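PDB 3LOT: 3-keto-5-aminohexanoate cleavage protein from Archaeoglobus fulgidus, which probably catalyses the zinc-dependent cleavage of a beta-keto acid such as 3-keto-5-aminohexanoate, as a member of the beta-keto acid cleavage enzyme family. Local coordinates for the interface of chains A and B. Numbering follows the deposited sequence. Chains: chain A/B, uncharacterized protein.

Contacts 1 and 2 are neighbouring patches of one two-fold interface, the centres of their C-alpha atoms about 7 Å apart. Both draw on A:Phe186 and B:His124, so the phenylalanine ring and the imidazole join them. Contact 1 sets the start of helix 154-167 of chain A against B:Arg146, while contact 2 sets the end of helix 178-189 against the 3-10 turn 124-128 of chain B. Each contains a salt bridge, and each has a twin with the chains exchanged. Within the deposited four-chain assembly the pairing is plausibly biological, although the structure alone does not show this.

Contact 1: the interface of chains A and B. Residues chain A 154-155, 158, 186; chain B 124, 146.
The N-terminal end of helix 154-167 of chain A meets the 3-10 turn 145-147 of chain B, where A:Lys155 and A:Glu158 touch B:Arg146, with B:His124 of the turn 124-128 alongside. The first turn of a helix has backbone N-H groups with no acceptor inside the helix, and here the neighbouring subunit supplies one: the carbonyl oxygen O of B:Arg146 takes a hydrogen bond from the backbone N of A:Lys155 at 3.2 Å, the donor standing 37° out of the carbonyl plane. The same oxygen holds water 1, which also lies 3.0 Å from N of A:Phe154.

The side chain of B:Arg146 forms the second grip. Its chain bends at chi3 (-58°) and brings the guanidinium NH1 to within 2.7 Å of the carboxylate OE2 of A:Glu158, a salt bridge that is also a hydrogen bond. The carboxylate oxygen lies in the guanidinium plane and offers its syn lone pair, but the two planes are turned 85° apart, so one oxygen does the work while OE1 stays 3.5 Å from NH1. Behind the guanidinium, CD2 of B:His124 lies 3.4 Å from its plane, and CG of B:Arg146 packs over the centre of the imidazole. Replacing B:Arg146 by an alanine would probably leave the A:Glu158 carboxylate without its charge mate and one face of the B:His124 ring without its aliphatic cover.

OE2 of A:Glu158 is shared with water 2, which lies 3.0 Å from NE2 of B:His124 and in plane at the edge of the A:Phe186 ring.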
loop_
_atom_site.group_PDB
_atom_site.type_symbol
_atom_site.label_atom_id
_atom_site.label_comp_id
_atom_site.label_asym_id
_atom_site.label_seq_id
_atom_site.Cartn_x
_atom_site.Cartn_y
_atom_site.Cartn_z
ATOM N N PHE A 154 -15.744 -24.271 3.600
ATOM C CA PHE A 154 -16.898 -23.509 4.045
ATOM C C PHE A 154 -17.906 -24.387 4.790
ATOM O O PHE A 154 -18.401 -23.978 5.834
ATOM C CB PHE A 154 -17.543 -22.703 2.911
ATOM C CG PHE A 154 -16.729 -21.522 2.490
ATOM C CD1 PHE A 154 -16.659 -20.372 3.283
ATOM C CD2 PHE A 154 -15.984 -21.556 1.302
ATOM C CE1 PHE A 154 -15.863 -19.322 2.907
ATOM C CE2 PHE A 154 -15.258 -20.521 0.926
ATOM C CZ PHE A 154 -15.159 -19.395 1.723
ATOM N N LYS A 155 -18.156 -25.598 4.303
ATOM C CA LYS A 155 -19.024 -26.538 5.025
ATOM C C LYS A 155 -18.460 -26.862 6.406
ATOM O O LYS A 155 -19.220 -26.832 7.380
ATOM C CB LYS A 155 -19.248 -27.830 4.246
ATOM C CG LYS A 155 -20.407 -28.667 4.818
ATOM C CD LYS A 155 -20.504 -30.059 4.151
ATOM C CE LYS A 155 -21.467 -30.961 4.888
ATOM N NZ LYS A 155 -21.289 -32.413 4.534
ATOM N N GLU A 158 -18.973 -23.788 8.626
ATOM C CA GLU A 158 -20.351 -23.645 9.079
ATOM C C GLU A 158 -20.606 -24.545 10.294
ATOM O O GLU A 158 -21.137 -24.094 11.308
ATOM C CB GLU A 158 -21.344 -24.017 7.971
ATOM C CG GLU A 158 -21.439 -23.042 6.839
ATOM C CD GLU A 158 -22.236 -23.586 5.628
ATOM O OE1 GLU A 158 -23.145 -24.456 5.781
ATOM O OE2 GLU A 158 -21.957 -23.123 4.521
ATOM N N PHE A 186 -17.036 -13.033 4.750
ATOM C CA PHE A 186 -18.191 -13.770 4.255
ATOM C C PHE A 186 -18.934 -14.506 5.372
ATOM O O PHE A 186 -20.128 -14.355 5.544
ATOM C CB PHE A 186 -17.738 -14.740 3.160
ATOM C CG PHE A 186 -18.831 -15.618 2.639
ATOM C CD1 PHE A 186 -19.744 -15.144 1.698
ATOM C CD2 PHE A 186 -18.946 -16.935 3.091
ATOM C CE1 PHE A 186 -20.778 -15.987 1.232
ATOM C CE2 PHE A 186 -19.979 -17.780 2.614
ATOM C CZ PHE A 186 -20.866 -17.314 1.690
ATOM N N HIS B 124 -21.543 -22.178 -4.241
ATOM C CA HIS B 124 -22.855 -22.547 -3.703
ATOM C C HIS B 124 -23.814 -21.369 -3.528
ATOM O O HIS B 124 -25.015 -21.563 -3.684
ATOM C CB HIS B 124 -22.737 -23.351 -2.419
ATOM C CG HIS B 124 -22.017 -22.625 -1.313
ATOM N ND1 HIS B 124 -20.646 -22.538 -1.261
ATOM C CD2 HIS B 124 -22.481 -21.971 -0.224
ATOM C CE1 HIS B 124 -20.294 -21.850 -0.190
ATOM N NE2 HIS B 124 -21.392 -21.476 0.446
ATOM N N ARG B 146 -19.263 -26.259 -1.966
ATOM C CA ARG B 146 -19.241 -25.884 -0.542
ATOM C C ARG B 146 -18.218 -26.730 0.264
ATOM O O ARG B 146 -17.674 -26.238 1.250
ATOM C CB ARG B 146 -20.614 -26.036 0.104
ATOM C CG ARG B 146 -20.733 -25.295 1.462
ATOM C CD ARG B 146 -21.960 -25.749 2.257
ATOM N NE ARG B 146 -23.226 -25.562 1.526
ATOM C CZ ARG B 146 -24.043 -24.525 1.660
ATOM N NH1 ARG B 146 -23.770 -23.523 2.498
ATOM N NH2 ARG B 146 -25.133 -24.458 0.919
HETATM O O HOH W 1 -15.456 -24.684 0.654
HETATM O O HOH W 2 -21.536 -20.726 3.301
#

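Contact 2: the interface of chains A and B. Residues chain A 186, 190; chain B 124-125, 128.
B:Lys128, A:Glu190 and A:Phe186 bury the most surface in this patch, with about 30, 25 and 24 Å² hidden. The lysine and the glutamate reach for each other from opposite directions, and the lysine NZ comes to 3.1 Å from OE1 of A:Glu190, a salt bridge with the makings of a hydrogen bond. The pairing is lopsided: OE2, the other carboxylate oxygen, remains 3.9 Å from the same NZ. B:Lys128 spans the gap with an almost fully extended chain, whereas the glutamate is folded at chi2 (-68°), a turn that places its carboxylate toward chain B.

That folded chain has a second use. CG of A:Glu190 rests 3.5 Å above the plane of the A:Phe186 ring, offset toward its rim, so the aliphatic part of the glutamate covers one face of the aromatic ring while its charged end faces the lysine. One residue thus serves both the polar and the apolar half of the contact.

A:Phe186 has CG anti to the backbone N (chi1 176°), which sends its ring toward the other subunit with CZ leading. CZ lies 4.3 Å from CG of B:Pro125 and 4.4 Å from NE2 of B:His124, and so meets the proline and the imidazole together, in loose van der Waals fashion. Their positions are tied to each other: CD of B:Pro125 sits 3.4 Å from the imidazole plane over its centre, on the face opposite the one covered by B:Arg146. The histidine is thereby sandwiched within its own chain, which would limit its freedom to turn.

In this family's TIM-barrel fold, A:Phe186 lies near the C-terminal end of helix 178-189, which follows strand 170-175; A:Glu190 comes directly after the helix, and both face the 3-10 turn 124-128 of the partner barrel.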
loop_
_atom_site.group_PDB
_atom_site.type_symbol
_atom_site.label_atom_id
_atom_site.label_comp_id
_atom_site.label_asym_id
_atom_site.label_seq_id
_atom_site.Cartn_x
_atom_site.Cartn_y
_atom_site.Cartn_z
ATOM N N PHE A 186 -17.036 -13.033 4.750
ATOM C CA PHE A 186 -18.191 -13.770 4.255
ATOM C C PHE A 186 -18.934 -14.506 5.372
ATOM O O PHE A 186 -20.128 -14.355 5.544
ATOM C CB PHE A 186 -17.738 -14.740 3.160
ATOM C CG PHE A 186 -18.831 -15.618 2.639
ATOM C CD1 PHE A 186 -19.744 -15.144 1.698
ATOM C CD2 PHE A 186 -18.946 -16.935 3.091
ATOM C CE1 PHE A 186 -20.778 -15.987 1.232
ATOM C CE2 PHE A 186 -19.979 -17.780 2.614
ATOM C CZ PHE A 186 -20.866 -17.314 1.690
ATOM N N GLU A 190 -22.677 -13.655 6.520
ATOM C CA GLU A 190 -23.660 -14.725 6.467
ATOM C C GLU A 190 -24.277 -15.062 7.819
ATOM O O GLU A 190 -25.230 -15.827 7.875
ATOM C CB GLU A 190 -23.029 -15.993 5.874
ATOM C CG GLU A 190 -22.650 -15.900 4.390
ATOM C CD GLU A 190 -23.869 -15.803 3.472
ATOM O OE1 GLU A 190 -24.723 -16.733 3.482
ATOM O OE2 GLU A 190 -23.981 -14.784 2.770
ATOM N N HIS B 124 -21.543 -22.178 -4.241
ATOM C CA HIS B 124 -22.855 -22.547 -3.703
ATOM C C HIS B 124 -23.814 -21.369 -3.528
ATOM O O HIS B 124 -25.015 -21.563 -3.684
ATOM C CB HIS B 124 -22.737 -23.351 -2.419
ATOM C CG HIS B 124 -22.017 -22.625 -1.313
ATOM N ND1 HIS B 124 -20.646 -22.538 -1.261
ATOM C CD2 HIS B 124 -22.481 -21.971 -0.224
ATOM C CE1 HIS B 124 -20.294 -21.850 -0.190
ATOM N NE2 HIS B 124 -21.392 -21.476 0.446
ATOM N N PRO B 125 -23.330 -20.143 -3.231
ATOM C CA PRO B 125 -24.314 -19.017 -3.219
ATOM C C PRO B 125 -25.081 -18.775 -4.543
ATOM O O PRO B 125 -26.141 -18.133 -4.515
ATOM C CB PRO B 125 -23.443 -17.775 -2.886
ATOM C CG PRO B 125 -22.216 -18.345 -2.226
ATOM C CD PRO B 125 -21.968 -19.654 -2.945
ATOM N N LYS B 128 -28.798 -19.273 -4.666
ATOM C CA LYS B 128 -29.721 -18.233 -4.219
ATOM C C LYS B 128 -30.171 -17.394 -5.400
ATOM O O LYS B 128 -31.173 -16.731 -5.326
ATOM C CB LYS B 128 -29.057 -17.330 -3.178
ATOM C CG LYS B 128 -28.915 -17.995 -1.821
ATOM C CD LYS B 128 -27.965 -17.234 -0.923
ATOM C CE LYS B 128 -28.067 -17.652 0.592
ATOM N NZ LYS B 128 -27.027 -16.910 1.448
#